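Local atomic coordinates of amino acid amide racemase (Ochrobactrum anthropi, PDB entry 6GIO), a protein that belongs to the class-III aminotransferase family of fold type I and carries covalently bound pyridoxal-5'-phosphate in a two-chain assembly. Residues Y82-A87 with V301-G306; S89-L94 with V106-S111; K267-G272 with A308-I313. One frame throughout, in Å; residues are numbered along the deposited sequence.

How the contacts relate
The three contacts share two helices and lie on the same side of the chain's centre. Contacts 1 and 2 both use helix 85-97, and their centres are about 8 Å apart. They touch where Ala-87 O lies 3.5 Å from Phe-108 CE2. Contacts 1 and 3 both use helix 300-315, with centres about 13 Å apart; Ala-305 CB meets Gly-270 O at 3.6 Å. Contacts 2 and 3 are joined through leucines, with Leu-90 CD1 3.8 Å from Leu-310 CD1. Both also reach pyridoxal-5'-phosphate. Contact 3 supplies Lys-267, which is bonded to it, and contact 2 supplies Ser-111, beside its phosphate. Along the chain, contact 2 is nested inside the loop closed by contact 1.

Contact 1 (Y82-A87 with V301-G306); sequences YPNEAA and VATAAG
Asn-84 faces Thr-303, but Asn-84 OD1 stays 3.9 Å from Thr-303 OG1 and makes no bond there. Its chi1 of 62° sets CG between the backbone N and the carbonyl carbon. Asn-84 OD1 instead accepts from Ala-87 N at 3.0 Å, a nearly straight bond whose donor sits above the carbonyl plane. This makes Asn-84 the N-cap of helix 85-97. Its ND2 bonds to Gly-298 O, close to the start of helix 300-315. Glu-85 turns to the dimer interface, where it forms a salt bridge with Arg-10 of the second subunit.

In this class-III aminotransferase family member, of fold type I, the two helices meet through small residues. The CA atoms of Ala-86 and Ala-304 are only 5.2 Å apart. Ala-86 CB presses on Thr-303 OG1 at 3.3 Å and rests 4.2 Å from Ala-304 CB. Ala-304 also packs on Ala-66 and Ser-70 of helix 61-72.

Ala-87 packs on Thr-303. Ala-87 CA is 3.6 Å from Thr-303 CB, and Ala-87 CB is 3.8 Å from Thr-303 CG2. Ala-87 N is close to Thr-303 OG1, but the angle is too poor for a hydrogen bond. That hydroxyl bonds to Asn-299 O, just before helix 300-315.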
ATOM      1  N   TYR C  82      14.240 -10.477  -0.804  1.00 21.65           N
ATOM      2  CA  TYR C  82      14.726 -11.445   0.166  1.00 22.05           C
ATOM      3  C   TYR C  82      13.587 -12.128   0.927  1.00 22.77           C
ATOM      4  O   TYR C  82      12.874 -11.468   1.698  1.00 24.43           O
ATOM      5  CB  TYR C  82      15.701 -10.784   1.197  1.00 22.89           C
ATOM      6  CG  TYR C  82      16.764  -9.851   0.609  1.00 22.85           C
ATOM      7  CD1 TYR C  82      17.770 -10.344  -0.246  1.00 22.80           C
ATOM      8  CD2 TYR C  82      16.785  -8.486   0.931  1.00 21.91           C
ATOM      9  CE1 TYR C  82      18.720  -9.500  -0.801  1.00 23.44           C
ATOM     10  CE2 TYR C  82      17.723  -7.634   0.373  1.00 21.99           C
ATOM     11  CZ  TYR C  82      18.696  -8.125  -0.477  1.00 22.98           C
ATOM     12  OH  TYR C  82      19.651  -7.251  -1.029  1.00 26.75           O
ATOM     13  N   PRO C  83      13.458 -13.472   0.783  1.00 21.10           N
ATOM     14  CA  PRO C  83      12.669 -14.233   1.712  1.00 21.55           C
ATOM     15  C   PRO C  83      13.018 -13.869   3.116  1.00 22.11           C
ATOM     16  O   PRO C  83      14.200 -13.653   3.398  1.00 23.26           O
ATOM     17  CB  PRO C  83      13.103 -15.687   1.473  1.00 22.16           C
ATOM     18  CG  PRO C  83      13.635 -15.711   0.070  1.00 22.56           C
ATOM     19  CD  PRO C  83      14.211 -14.340  -0.149  1.00 23.03           C
ATOM     20  N   ASN C  84      12.014 -13.795   3.997  1.00 21.12           N
ATOM     21  CA  ASN C  84      12.283 -13.730   5.427  1.00 21.16           C
ATOM     22  C   ASN C  84      11.389 -14.691   6.132  1.00 22.05           C
ATOM     23  O   ASN C  84      10.349 -15.042   5.599  1.00 23.75           O
ATOM     24  CB  ASN C  84      12.117 -12.292   5.963  1.00 20.52           C
ATOM     25  CG  ASN C  84      10.720 -11.758   5.807  1.00 20.05           C
ATOM     26  OD1 ASN C  84       9.842 -12.006   6.661  1.00 18.96           O
ATOM     27  ND2 ASN C  84      10.498 -10.992   4.721  1.00 20.08           N
ATOM     28  N   GLU C  85      11.798 -15.118   7.323  1.00 23.10           N
ATOM     29  CA  GLU C  85      11.095 -16.163   8.091  1.00 22.70           C
ATOM     30  C   GLU C  85       9.645 -15.812   8.400  1.00 21.68           C
ATOM     31  O   GLU C  85       8.771 -16.658   8.235  1.00 19.85           O
ATOM     32  CB  GLU C  85      11.839 -16.457   9.409  1.00 26.23           C
ATOM     33  CG  GLU C  85      11.182 -17.505  10.327  1.00 27.90           C
ATOM     34  CD  GLU C  85      11.133 -18.902   9.703  1.00 29.71           C
ATOM     35  OE1 GLU C  85      11.909 -19.225   8.802  1.00 34.11           O
ATOM     36  OE2 GLU C  85      10.306 -19.695  10.108  1.00 32.40           O
ATOM     37  N   ALA C  86       9.393 -14.579   8.857  1.00 18.74           N
ATOM     38  CA  ALA C  86       8.057 -14.147   9.194  1.00 17.85           C
ATOM     39  C   ALA C  86       7.068 -14.276   8.034  1.00 18.88           C
ATOM     40  O   ALA C  86       5.987 -14.833   8.192  1.00 20.36           O
ATOM     41  CB  ALA C  86       8.076 -12.715   9.734  1.00 17.87           C
ATOM     42  N   ALA C  87       7.441 -13.737   6.881  1.00 17.43           N
ATOM     43  CA  ALA C  87       6.579 -13.694   5.754  1.00 18.42           C
ATOM     44  C   ALA C  87       6.368 -15.118   5.211  1.00 20.43           C
ATOM     45  O   ALA C  87       5.253 -15.459   4.827  1.00 20.42           O
ATOM     46  CB  ALA C  87       7.187 -12.816   4.674  1.00 18.20           C
ATOM     47  N   VAL C 301       8.188  -7.121   9.668  1.00 19.77           N
ATOM     48  CA  VAL C 301       7.467  -6.508  10.786  1.00 19.25           C
ATOM     49  C   VAL C 301       5.954  -6.698  10.663  1.00 21.11           C
ATOM     50  O   VAL C 301       5.309  -7.204  11.581  1.00 25.58           O
ATOM     51  CB  VAL C 301       7.823  -5.021  10.897  1.00 19.50           C
ATOM     52  CG1 VAL C 301       7.055  -4.371  12.028  1.00 20.47           C
ATOM     53  CG2 VAL C 301       9.335  -4.877  11.127  1.00 20.23           C
ATOM     54  N   ALA C 302       5.394  -6.336   9.503  1.00 19.02           N
ATOM     55  CA  ALA C 302       3.984  -6.438   9.258  1.00 17.41           C
ATOM     56  C   ALA C 302       3.602  -7.891   9.254  1.00 18.04           C
ATOM     57  O   ALA C 302       2.573  -8.219   9.835  1.00 17.68           O
ATOM     58  CB  ALA C 302       3.630  -5.797   7.919  1.00 17.53           C
ATOM     59  N   THR C 303       4.427  -8.761   8.628  1.00 18.29           N
ATOM     60  CA  THR C 303       4.067 -10.204   8.576  1.00 19.29           C
ATOM     61  C   THR C 303       4.150 -10.866   9.939  1.00 19.90           C
ATOM     62  O   THR C 303       3.316 -11.716  10.248  1.00 22.96           O
ATOM     63  CB  THR C 303       4.852 -11.023   7.525  1.00 19.98           C
ATOM     64  OG1 THR C 303       6.250 -10.905   7.736  1.00 21.12           O
ATOM     65  CG2 THR C 303       4.554 -10.514   6.139  1.00 20.95           C
ATOM     66  N   ALA C 304       5.117 -10.465  10.773  1.00 20.72           N
ATOM     67  CA  ALA C 304       5.150 -10.954  12.144  1.00 22.00           C
ATOM     68  C   ALA C 304       3.849 -10.564  12.902  1.00 22.94           C
ATOM     69  O   ALA C 304       3.278 -11.397  13.616  1.00 22.31           O
ATOM     70  CB  ALA C 304       6.398 -10.479  12.896  1.00 21.97           C
ATOM     71  N   ALA C 305       3.387  -9.308  12.757  1.00 23.25           N
ATOM     72  CA  ALA C 305       2.136  -8.893  13.389  1.00 22.93           C
ATOM     73  C   ALA C 305       0.971  -9.794  12.926  1.00 23.00           C
ATOM     74  O   ALA C 305       0.121 -10.210  13.706  1.00 20.11           O
ATOM     75  CB  ALA C 305       1.850  -7.423  13.109  1.00 21.14           C
ATOM     76  N   GLY C 306       0.942 -10.108  11.649  1.00 26.40           N
ATOM     77  CA  GLY C 306      -0.116 -10.979  11.119  1.00 26.35           C
ATOM     78  C   GLY C 306      -0.091 -12.383  11.698  1.00 25.87           C
ATOM     79  O   GLY C 306      -1.139 -13.002  11.911  1.00 21.80           O
TER

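Contact 2 (S89-L94 with V106-S111); sequences SLAEDL and VWFGHS. With PLP (pyridoxal-5'-phosphate), chain G.
Ser-111 OG, at the pocket end of the segment whose Phe-108 meets Leu-90, is gripped by two groups. It caps Asp-114 N at the start of helix 112-127 and bonds to Gln-294 NE2 of the second subunit. Ser-111 CB lies 3.4 Å from O1P of pyridoxal-5'-phosphate, whose phosphate it borders.

The rest of the contact is apolar and buried. Phe-108 points its ring at helix 85-97, with CG anti to the carbonyl carbon (chi1 -73°). Leu-90 comes at a slant, bringing Leu-90 CD2 to 3.5 Å from Phe-108 CE1. Ala-91 N approaches the ring edge in plane, 3.8 Å from Phe-108 CZ. Leu-94 meets the ring tip to tip, with Leu-94 CD1 4.0 Å from Phe-108 CE1.

Strand 104-109 is an outermost strand of the chain's mixed seven-stranded sheet, the central sheet of the large domain in fold type I enzymes. It pairs antiparallel with strand 276-281. Segment 89-94 of helix 85-97 and strand part 106-109 have axes 9.2 Å apart, with 120° between their directions.

Val-106 CB packs on Ala-91 CB at 3.9 Å. Val-106 CG1 lies over one face of the Phe-108 ring, toward its rim. Ala-91 also touches Val-14 of the second subunit.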
ATOM      1  N   SER C  89       6.568 -17.955   6.860  1.00 23.93           N
ATOM      2  CA  SER C  89       5.733 -18.612   7.882  1.00 24.85           C
ATOM      3  C   SER C  89       4.283 -18.145   7.875  1.00 24.14           C
ATOM      4  O   SER C  89       3.398 -18.982   7.922  1.00 22.58           O
ATOM      5  CB  SER C  89       6.337 -18.477   9.291  1.00 24.72           C
ATOM      6  OG  SER C  89       7.672 -18.941   9.270  1.00 23.80           O
ATOM      7  N   LEU C  90       4.038 -16.829   7.780  1.00 24.43           N
ATOM      8  CA  LEU C  90       2.648 -16.314   7.610  1.00 22.78           C
ATOM      9  C   LEU C  90       1.964 -16.916   6.372  1.00 21.77           C
ATOM     10  O   LEU C  90       0.780 -17.299   6.420  1.00 21.96           O
ATOM     11  CB  LEU C  90       2.615 -14.775   7.512  1.00 22.16           C
ATOM     12  CG  LEU C  90       1.251 -14.100   7.250  1.00 22.14           C
ATOM     13  CD1 LEU C  90       0.214 -14.542   8.276  1.00 22.35           C
ATOM     14  CD2 LEU C  90       1.359 -12.564   7.236  1.00 22.20           C
ATOM     15  N   ALA C  91       2.685 -16.974   5.261  1.00 22.41           N
ATOM     16  CA  ALA C  91       2.115 -17.578   4.040  1.00 21.93           C
ATOM     17  C   ALA C  91       1.703 -19.035   4.321  1.00 21.07           C
ATOM     18  O   ALA C  91       0.640 -19.456   3.907  1.00 21.89           O
ATOM     19  CB  ALA C  91       3.083 -17.505   2.878  1.00 20.60           C
ATOM     20  N   GLU C  92       2.565 -19.779   5.012  1.00 22.71           N
ATOM     21  CA  GLU C  92       2.286 -21.166   5.417  1.00 23.97           C
ATOM     22  C   GLU C  92       1.050 -21.198   6.313  1.00 24.02           C
ATOM     23  O   GLU C  92       0.167 -22.051   6.135  1.00 21.38           O
ATOM     24  CB  GLU C  92       3.500 -21.783   6.158  1.00 24.41           C
ATOM     25  CG  GLU C  92       4.684 -22.107   5.279  1.00 25.00           C
ATOM     26  CD  GLU C  92       5.982 -22.322   6.052  1.00 26.63           C
ATOM     27  OE1 GLU C  92       6.083 -21.927   7.225  1.00 28.88           O
ATOM     28  OE2 GLU C  92       6.946 -22.836   5.451  1.00 26.88           O
ATOM     29  N   ASP C  93       0.973 -20.252   7.271  1.00 24.97           N
ATOM     30  CA  ASP C  93      -0.227 -20.127   8.136  1.00 24.67           C
ATOM     31  C   ASP C  93      -1.516 -19.904   7.340  1.00 25.14           C
ATOM     32  O   ASP C  93      -2.555 -20.531   7.649  1.00 22.40           O
ATOM     33  CB  ASP C  93      -0.156 -18.963   9.123  1.00 24.81           C
ATOM     34  CG  ASP C  93       0.924 -19.128  10.180  1.00 26.37           C
ATOM     35  OD1 ASP C  93       1.471 -20.230  10.328  1.00 27.01           O
ATOM     36  OD2 ASP C  93       1.257 -18.113  10.859  1.00 27.38           O
ATOM     37  N   LEU C  94      -1.467 -18.990   6.354  1.00 23.98           N
ATOM     38  CA  LEU C  94      -2.667 -18.652   5.562  1.00 21.71           C
ATOM     39  C   LEU C  94      -3.066 -19.828   4.690  1.00 22.23           C
ATOM     40  O   LEU C  94      -4.263 -20.079   4.492  1.00 22.76           O
ATOM     41  CB  LEU C  94      -2.424 -17.440   4.708  1.00 21.00           C
ATOM     42  CG  LEU C  94      -2.388 -16.106   5.491  1.00 21.08           C
ATOM     43  CD1 LEU C  94      -1.793 -15.003   4.630  1.00 21.28           C
ATOM     44  CD2 LEU C  94      -3.773 -15.720   5.936  1.00 20.34           C
ATOM     45  N   VAL C 106       0.842 -17.461  -2.198  1.00 21.48           N
ATOM     46  CA  VAL C 106       0.464 -16.261  -1.477  1.00 19.92           C
ATOM     47  C   VAL C 106       1.299 -15.071  -1.936  1.00 19.76           C
ATOM     48  O   VAL C 106       2.520 -15.153  -2.065  1.00 22.38           O
ATOM     49  CB  VAL C 106       0.720 -16.453  -0.004  1.00 18.78           C
ATOM     50  CG1 VAL C 106       0.151 -15.276   0.789  1.00 18.49           C
ATOM     51  CG2 VAL C 106       0.102 -17.776   0.414  1.00 19.38           C
ATOM     52  N   TRP C 107       0.628 -13.982  -2.224  1.00 18.83           N
ATOM     53  CA  TRP C 107       1.287 -12.721  -2.494  1.00 19.00           C
ATOM     54  C   TRP C 107       0.923 -11.857  -1.345  1.00 17.46           C
ATOM     55  O   TRP C 107      -0.173 -11.933  -0.887  1.00 17.31           O
ATOM     56  CB  TRP C 107       0.713 -12.133  -3.791  1.00 19.94           C
ATOM     57  CG  TRP C 107       1.036 -10.712  -4.128  1.00 19.71           C
ATOM     58  CD1 TRP C 107       2.006 -10.295  -4.964  1.00 19.59           C
ATOM     59  CD2 TRP C 107       0.313  -9.525  -3.708  1.00 19.86           C
ATOM     60  NE1 TRP C 107       1.973  -8.919  -5.067  1.00 21.72           N
ATOM     61  CE2 TRP C 107       0.933  -8.425  -4.323  1.00 20.21           C
ATOM     62  CE3 TRP C 107      -0.798  -9.291  -2.864  1.00 20.82           C
ATOM     63  CZ2 TRP C 107       0.487  -7.103  -4.145  1.00 19.47           C
ATOM     64  CZ3 TRP C 107      -1.228  -7.934  -2.669  1.00 20.03           C
ATOM     65  CH2 TRP C 107      -0.567  -6.883  -3.310  1.00 19.16           C
ATOM     66  N   PHE C 108       1.823 -10.983  -0.933  1.00 19.07           N
ATOM     67  CA  PHE C 108       1.550  -9.994   0.114  1.00 18.78           C
ATOM     68  C   PHE C 108       1.537  -8.560  -0.365  1.00 17.87           C
ATOM     69  O   PHE C 108       2.306  -8.194  -1.256  1.00 18.51           O
ATOM     70  CB  PHE C 108       2.625 -10.093   1.187  1.00 20.35           C
ATOM     71  CG  PHE C 108       2.502 -11.313   2.045  1.00 21.05           C
ATOM     72  CD1 PHE C 108       1.418 -11.460   2.921  1.00 21.09           C
ATOM     73  CD2 PHE C 108       3.447 -12.345   1.953  1.00 21.23           C
ATOM     74  CE1 PHE C 108       1.279 -12.597   3.699  1.00 20.60           C
ATOM     75  CE2 PHE C 108       3.334 -13.466   2.762  1.00 21.62           C
ATOM     76  CZ  PHE C 108       2.244 -13.611   3.621  1.00 20.78           C
ATOM     77  N   GLY C 109       0.727  -7.721   0.289  1.00 17.61           N
ATOM     78  CA  GLY C 109       0.739  -6.290  -0.011  1.00 17.17           C
ATOM     79  C   GLY C 109       0.473  -5.531   1.255  1.00 17.43           C
ATOM     80  O   GLY C 109       0.677  -6.070   2.354  1.00 17.89           O
ATOM     81  N   HIS C 110       0.063  -4.282   1.110  1.00 17.23           N
ATOM     82  CA  HIS C 110      -0.160  -3.412   2.275  1.00 18.86           C
ATOM     83  C   HIS C 110      -1.573  -3.103   2.586  1.00 19.92           C
ATOM     84  O   HIS C 110      -1.851  -2.598   3.675  1.00 23.88           O
ATOM     85  CB  HIS C 110       0.483  -2.074   2.028  1.00 18.16           C
ATOM     86  CG  HIS C 110       1.903  -2.176   1.661  1.00 16.23           C
ATOM     87  ND1 HIS C 110       2.841  -2.734   2.509  1.00 16.56           N
ATOM     88  CD2 HIS C 110       2.565  -1.794   0.547  1.00 15.64           C
ATOM     89  CE1 HIS C 110       4.029  -2.650   1.939  1.00 16.54           C
ATOM     90  NE2 HIS C 110       3.884  -2.119   0.739  1.00 15.88           N
ATOM     91  N   SER C 111      -2.476  -3.333   1.630  1.00 21.48           N
ATOM     92  CA  SER C 111      -3.856  -2.848   1.759  1.00 22.55           C
ATOM     93  C   SER C 111      -4.858  -3.719   1.009  1.00 22.42           C
ATOM     94  O   SER C 111      -4.489  -4.478   0.135  1.00 21.75           O
ATOM     95  CB  SER C 111      -4.007  -1.376   1.287  1.00 23.09           C
ATOM     96  OG  SER C 111      -3.842  -1.173  -0.146  1.00 23.30           O
TER
HETATM   97  N1  PLP G 501     -12.285  -4.760   0.086  1.00 32.40           N
HETATM   98  C2  PLP G 501     -13.190  -4.671   1.092  1.00 35.26           C
HETATM   99  C2A PLP G 501     -14.365  -5.594   1.202  1.00 35.39           C
HETATM  100  C3  PLP G 501     -13.061  -3.622   2.136  1.00 34.50           C
HETATM  101  O3  PLP G 501     -13.968  -3.542   3.118  1.00 35.47           O
HETATM  102  C4  PLP G 501     -11.915  -2.692   2.108  1.00 35.56           C
HETATM  103  C4A PLP G 501     -11.768  -1.644   3.164  1.00 34.77           C
HETATM  104  C5  PLP G 501     -10.967  -2.890   0.956  1.00 34.45           C
HETATM  105  C6  PLP G 501     -11.221  -3.915   0.018  1.00 34.88           C
HETATM  106  C5A PLP G 501      -9.783  -1.952   0.786  1.00 34.56           C
HETATM  107  O4P PLP G 501      -8.920  -1.854   1.925  1.00 34.82           O
HETATM  108  P   PLP G 501      -7.958  -0.596   2.130  1.00 32.20           P
HETATM  109  O1P PLP G 501      -6.937  -1.143   3.077  1.00 34.92           O
HETATM  110  O2P PLP G 501      -8.802   0.510   2.736  1.00 30.35           O
HETATM  111  O3P PLP G 501      -7.379  -0.294   0.755  1.00 33.25           O

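Contact 3 (K267-G272 with A308-I313); sequences KGLGGG and AVLNTI. With PLP (pyridoxal-5'-phosphate), chain G.
Val-309 points into the turn 268-271 and straddles it with its two methyls. Val-309 CG1 is anti to the backbone N (chi1 166°) and meets Gly-268 O at 3.6 Å. Val-309 CG2 reaches the other part of the turn, 3.6 Å from Gly-271 CA. Between them, Val-309 CB lies 3.8 Å from Leu-269 O. That carbonyl oxygen is buried by the contact and has no partner in the model. A CB on Gly-271 would clash with Val-309 CG2, and its positive phi of 65° by itself favours glycine.

Leu-269 and Leu-310 form the second part of the interface. Leu-269 starts away from the helix, and Leu-310 starts neither toward nor away from the turn. The ends of both come nearer. The two side chains cross obliquely, and Leu-269 CD1 touches Leu-310 CD2 at 4.0 Å. Leu-310 also packs on Asp-93 and Ile-97 of helix 85-97, while Leu-269 packs on Leu-244 and Leu-275.

Residues 268-270 form a short 3-10 segment directly after Lys-267, the lysine that holds the cofactor, as in other fold type I enzymes. Lys-267 NZ is covalently bonded to C4A of pyridoxal-5'-phosphate at 1.3 Å, consistent with the internal aldimine of this family. The lysine chain is anti at chi2 and chi3 and bends at chi4 (79°), which turns NZ to C4A. Lys-267 also packs on Val-240 and on Thr-295 of the second subunit.

Farther along helix 300-315, Thr-312 OG1 donates to Ala-308 O at 2.7 Å. Ala-308 O also accepts from Thr-312 N at 3.0 Å, and the two donors come from opposite faces of the carbonyl plane. Thr-312 packs on Ala-62 of helix 61-72, and Val-309 on Ile-63.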
ATOM      1  N   LYS C 267      -7.078  -5.477   6.115  1.00 23.84           N
ATOM      2  CA  LYS C 267      -7.532  -4.835   7.329  1.00 22.78           C
ATOM      3  C   LYS C 267      -6.998  -5.570   8.591  1.00 24.25           C
ATOM      4  O   LYS C 267      -5.807  -5.469   8.918  1.00 22.06           O
ATOM      5  CB  LYS C 267      -9.049  -4.684   7.302  1.00 23.76           C
ATOM      6  CG  LYS C 267      -9.536  -3.470   6.510  1.00 26.46           C
ATOM      7  CD  LYS C 267     -11.072  -3.321   6.521  1.00 27.62           C
ATOM      8  CE  LYS C 267     -11.571  -2.021   5.860  1.00 28.34           C
ATOM      9  NZ  LYS C 267     -11.617  -2.019   4.379  1.00 28.60           N
ATOM     10  N   GLY C 268      -7.872  -6.301   9.285  1.00 23.54           N
ATOM     11  CA  GLY C 268      -7.537  -6.945  10.544  1.00 24.45           C
ATOM     12  C   GLY C 268      -6.392  -7.939  10.497  1.00 22.73           C
ATOM     13  O   GLY C 268      -5.851  -8.255  11.533  1.00 22.48           O
ATOM     14  N   LEU C 269      -6.033  -8.441   9.311  1.00 23.10           N
ATOM     15  CA  LEU C 269      -4.877  -9.351   9.166  1.00 22.98           C
ATOM     16  C   LEU C 269      -3.625  -8.782   9.791  1.00 23.62           C
ATOM     17  O   LEU C 269      -2.853  -9.530  10.389  1.00 25.58           O
ATOM     18  CB  LEU C 269      -4.606  -9.725   7.718  1.00 23.68           C
ATOM     19  CG  LEU C 269      -3.439 -10.682   7.454  1.00 23.51           C
ATOM     20  CD1 LEU C 269      -3.629 -12.044   8.101  1.00 25.27           C
ATOM     21  CD2 LEU C 269      -3.280 -10.821   5.964  1.00 24.80           C
ATOM     22  N   GLY C 270      -3.458  -7.471   9.703  1.00 21.72           N
ATOM     23  CA  GLY C 270      -2.271  -6.807  10.193  1.00 21.45           C
ATOM     24  C   GLY C 270      -2.319  -6.364  11.654  1.00 21.20           C
ATOM     25  O   GLY C 270      -1.301  -5.931  12.197  1.00 21.18           O
ATOM     26  N   GLY C 271      -3.479  -6.455  12.286  1.00 20.68           N
ATOM     27  CA  GLY C 271      -3.611  -6.091  13.679  1.00 22.52           C
ATOM     28  C   GLY C 271      -3.363  -4.604  13.958  1.00 23.79           C
ATOM     29  O   GLY C 271      -3.102  -4.231  15.103  1.00 25.21           O
ATOM     30  N   GLY C 272      -3.393  -3.771  12.922  1.00 22.64           N
ATOM     31  CA  GLY C 272      -3.119  -2.337  13.084  1.00 24.07           C
ATOM     32  C   GLY C 272      -1.881  -1.922  12.315  1.00 23.94           C
ATOM     33  O   GLY C 272      -1.603  -0.732  12.192  1.00 23.24           O
ATOM     34  N   ALA C 308       0.917 -13.119  14.675  1.00 23.78           N
ATOM     35  CA  ALA C 308       0.395 -12.951  16.020  1.00 24.32           C
ATOM     36  C   ALA C 308      -1.120 -12.837  15.982  1.00 23.92           C
ATOM     37  O   ALA C 308      -1.827 -13.388  16.831  1.00 24.11           O
ATOM     38  CB  ALA C 308       1.005 -11.723  16.705  1.00 26.00           C
ATOM     39  N   VAL C 309      -1.655 -12.146  14.991  1.00 22.12           N
ATOM     40  CA  VAL C 309      -3.116 -12.052  14.879  1.00 22.33           C
ATOM     41  C   VAL C 309      -3.750 -13.442  14.676  1.00 23.05           C
ATOM     42  O   VAL C 309      -4.642 -13.873  15.418  1.00 23.48           O
ATOM     43  CB  VAL C 309      -3.528 -11.069  13.764  1.00 22.23           C
ATOM     44  CG1 VAL C 309      -4.993 -11.223  13.420  1.00 22.38           C
ATOM     45  CG2 VAL C 309      -3.246  -9.612  14.185  1.00 22.36           C
ATOM     46  N   LEU C 310      -3.303 -14.144  13.655  1.00 24.96           N
ATOM     47  CA  LEU C 310      -3.836 -15.473  13.360  1.00 24.87           C
ATOM     48  C   LEU C 310      -3.634 -16.404  14.536  1.00 27.48           C
ATOM     49  O   LEU C 310      -4.530 -17.163  14.885  1.00 26.30           O
ATOM     50  CB  LEU C 310      -3.160 -16.065  12.129  1.00 26.05           C
ATOM     51  CG  LEU C 310      -3.327 -15.345  10.801  1.00 27.04           C
ATOM     52  CD1 LEU C 310      -2.840 -16.263   9.686  1.00 28.99           C
ATOM     53  CD2 LEU C 310      -4.763 -14.951  10.543  1.00 27.57           C
ATOM     54  N   ASN C 311      -2.468 -16.340  15.185  1.00 29.84           N
ATOM     55  CA  ASN C 311      -2.201 -17.297  16.261  1.00 29.01           C
ATOM     56  C   ASN C 311      -3.169 -17.059  17.437  1.00 27.01           C
ATOM     57  O   ASN C 311      -3.749 -18.007  17.967  1.00 26.23           O
ATOM     58  CB  ASN C 311      -0.736 -17.222  16.707  1.00 30.87           C
ATOM     59  CG  ASN C 311      -0.394 -18.247  17.773  1.00 30.86           C
ATOM     60  OD1 ASN C 311      -0.386 -19.450  17.527  1.00 32.86           O
ATOM     61  ND2 ASN C 311      -0.139 -17.768  18.957  1.00 29.92           N
ATOM     62  N   THR C 312      -3.355 -15.791  17.823  1.00 23.17           N
ATOM     63  CA  THR C 312      -4.274 -15.421  18.886  1.00 22.63           C
ATOM     64  C   THR C 312      -5.712 -15.820  18.604  1.00 23.13           C
ATOM     65  O   THR C 312      -6.426 -16.341  19.472  1.00 24.54           O
ATOM     66  CB  THR C 312      -4.221 -13.912  19.089  1.00 22.37           C
ATOM     67  OG1 THR C 312      -2.874 -13.548  19.367  1.00 20.84           O
ATOM     68  CG2 THR C 312      -5.092 -13.492  20.192  1.00 23.61           C
ATOM     69  N   ILE C 313      -6.145 -15.594  17.372  1.00 24.08           N
ATOM     70  CA  ILE C 313      -7.499 -15.958  16.952  1.00 25.61           C
ATOM     71  C   ILE C 313      -7.730 -17.470  17.026  1.00 25.86           C
ATOM     72  O   ILE C 313      -8.803 -17.896  17.455  1.00 25.03           O
ATOM     73  CB  ILE C 313      -7.813 -15.398  15.517  1.00 25.40           C
ATOM     74  CG1 ILE C 313      -8.046 -13.877  15.564  1.00 25.89           C
ATOM     75  CG2 ILE C 313      -9.051 -16.030  14.905  1.00 25.16           C
ATOM     76  CD1 ILE C 313      -7.842 -13.243  14.211  1.00 28.04           C
TER
HETATM   77  N1  PLP G 501     -12.285  -4.760   0.086  1.00 32.40           N
HETATM   78  C2  PLP G 501     -13.190  -4.671   1.092  1.00 35.26           C
HETATM   79  C2A PLP G 501     -14.365  -5.594   1.202  1.00 35.39           C
HETATM   80  C3  PLP G 501     -13.061  -3.622   2.136  1.00 34.50           C
HETATM   81  O3  PLP G 501     -13.968  -3.542   3.118  1.00 35.47           O
HETATM   82  C4  PLP G 501     -11.915  -2.692   2.108  1.00 35.56           C
HETATM   83  C4A PLP G 501     -11.768  -1.644   3.164  1.00 34.77           C
HETATM   84  C5  PLP G 501     -10.967  -2.890   0.956  1.00 34.45           C
HETATM   85  C6  PLP G 501     -11.221  -3.915   0.018  1.00 34.88           C
HETATM   86  C5A PLP G 501      -9.783  -1.952   0.786  1.00 34.56           C
HETATM   87  O4P PLP G 501      -8.920  -1.854   1.925  1.00 34.82           O
HETATM   88  P   PLP G 501      -7.958  -0.596   2.130  1.00 32.20           P
HETATM   89  O1P PLP G 501      -6.937  -1.143   3.077  1.00 34.92           O
HETATM   90  O2P PLP G 501      -8.802   0.510   2.736  1.00 30.35           O
HETATM   91  O3P PLP G 501      -7.379  -0.294   0.755  1.00 33.25           O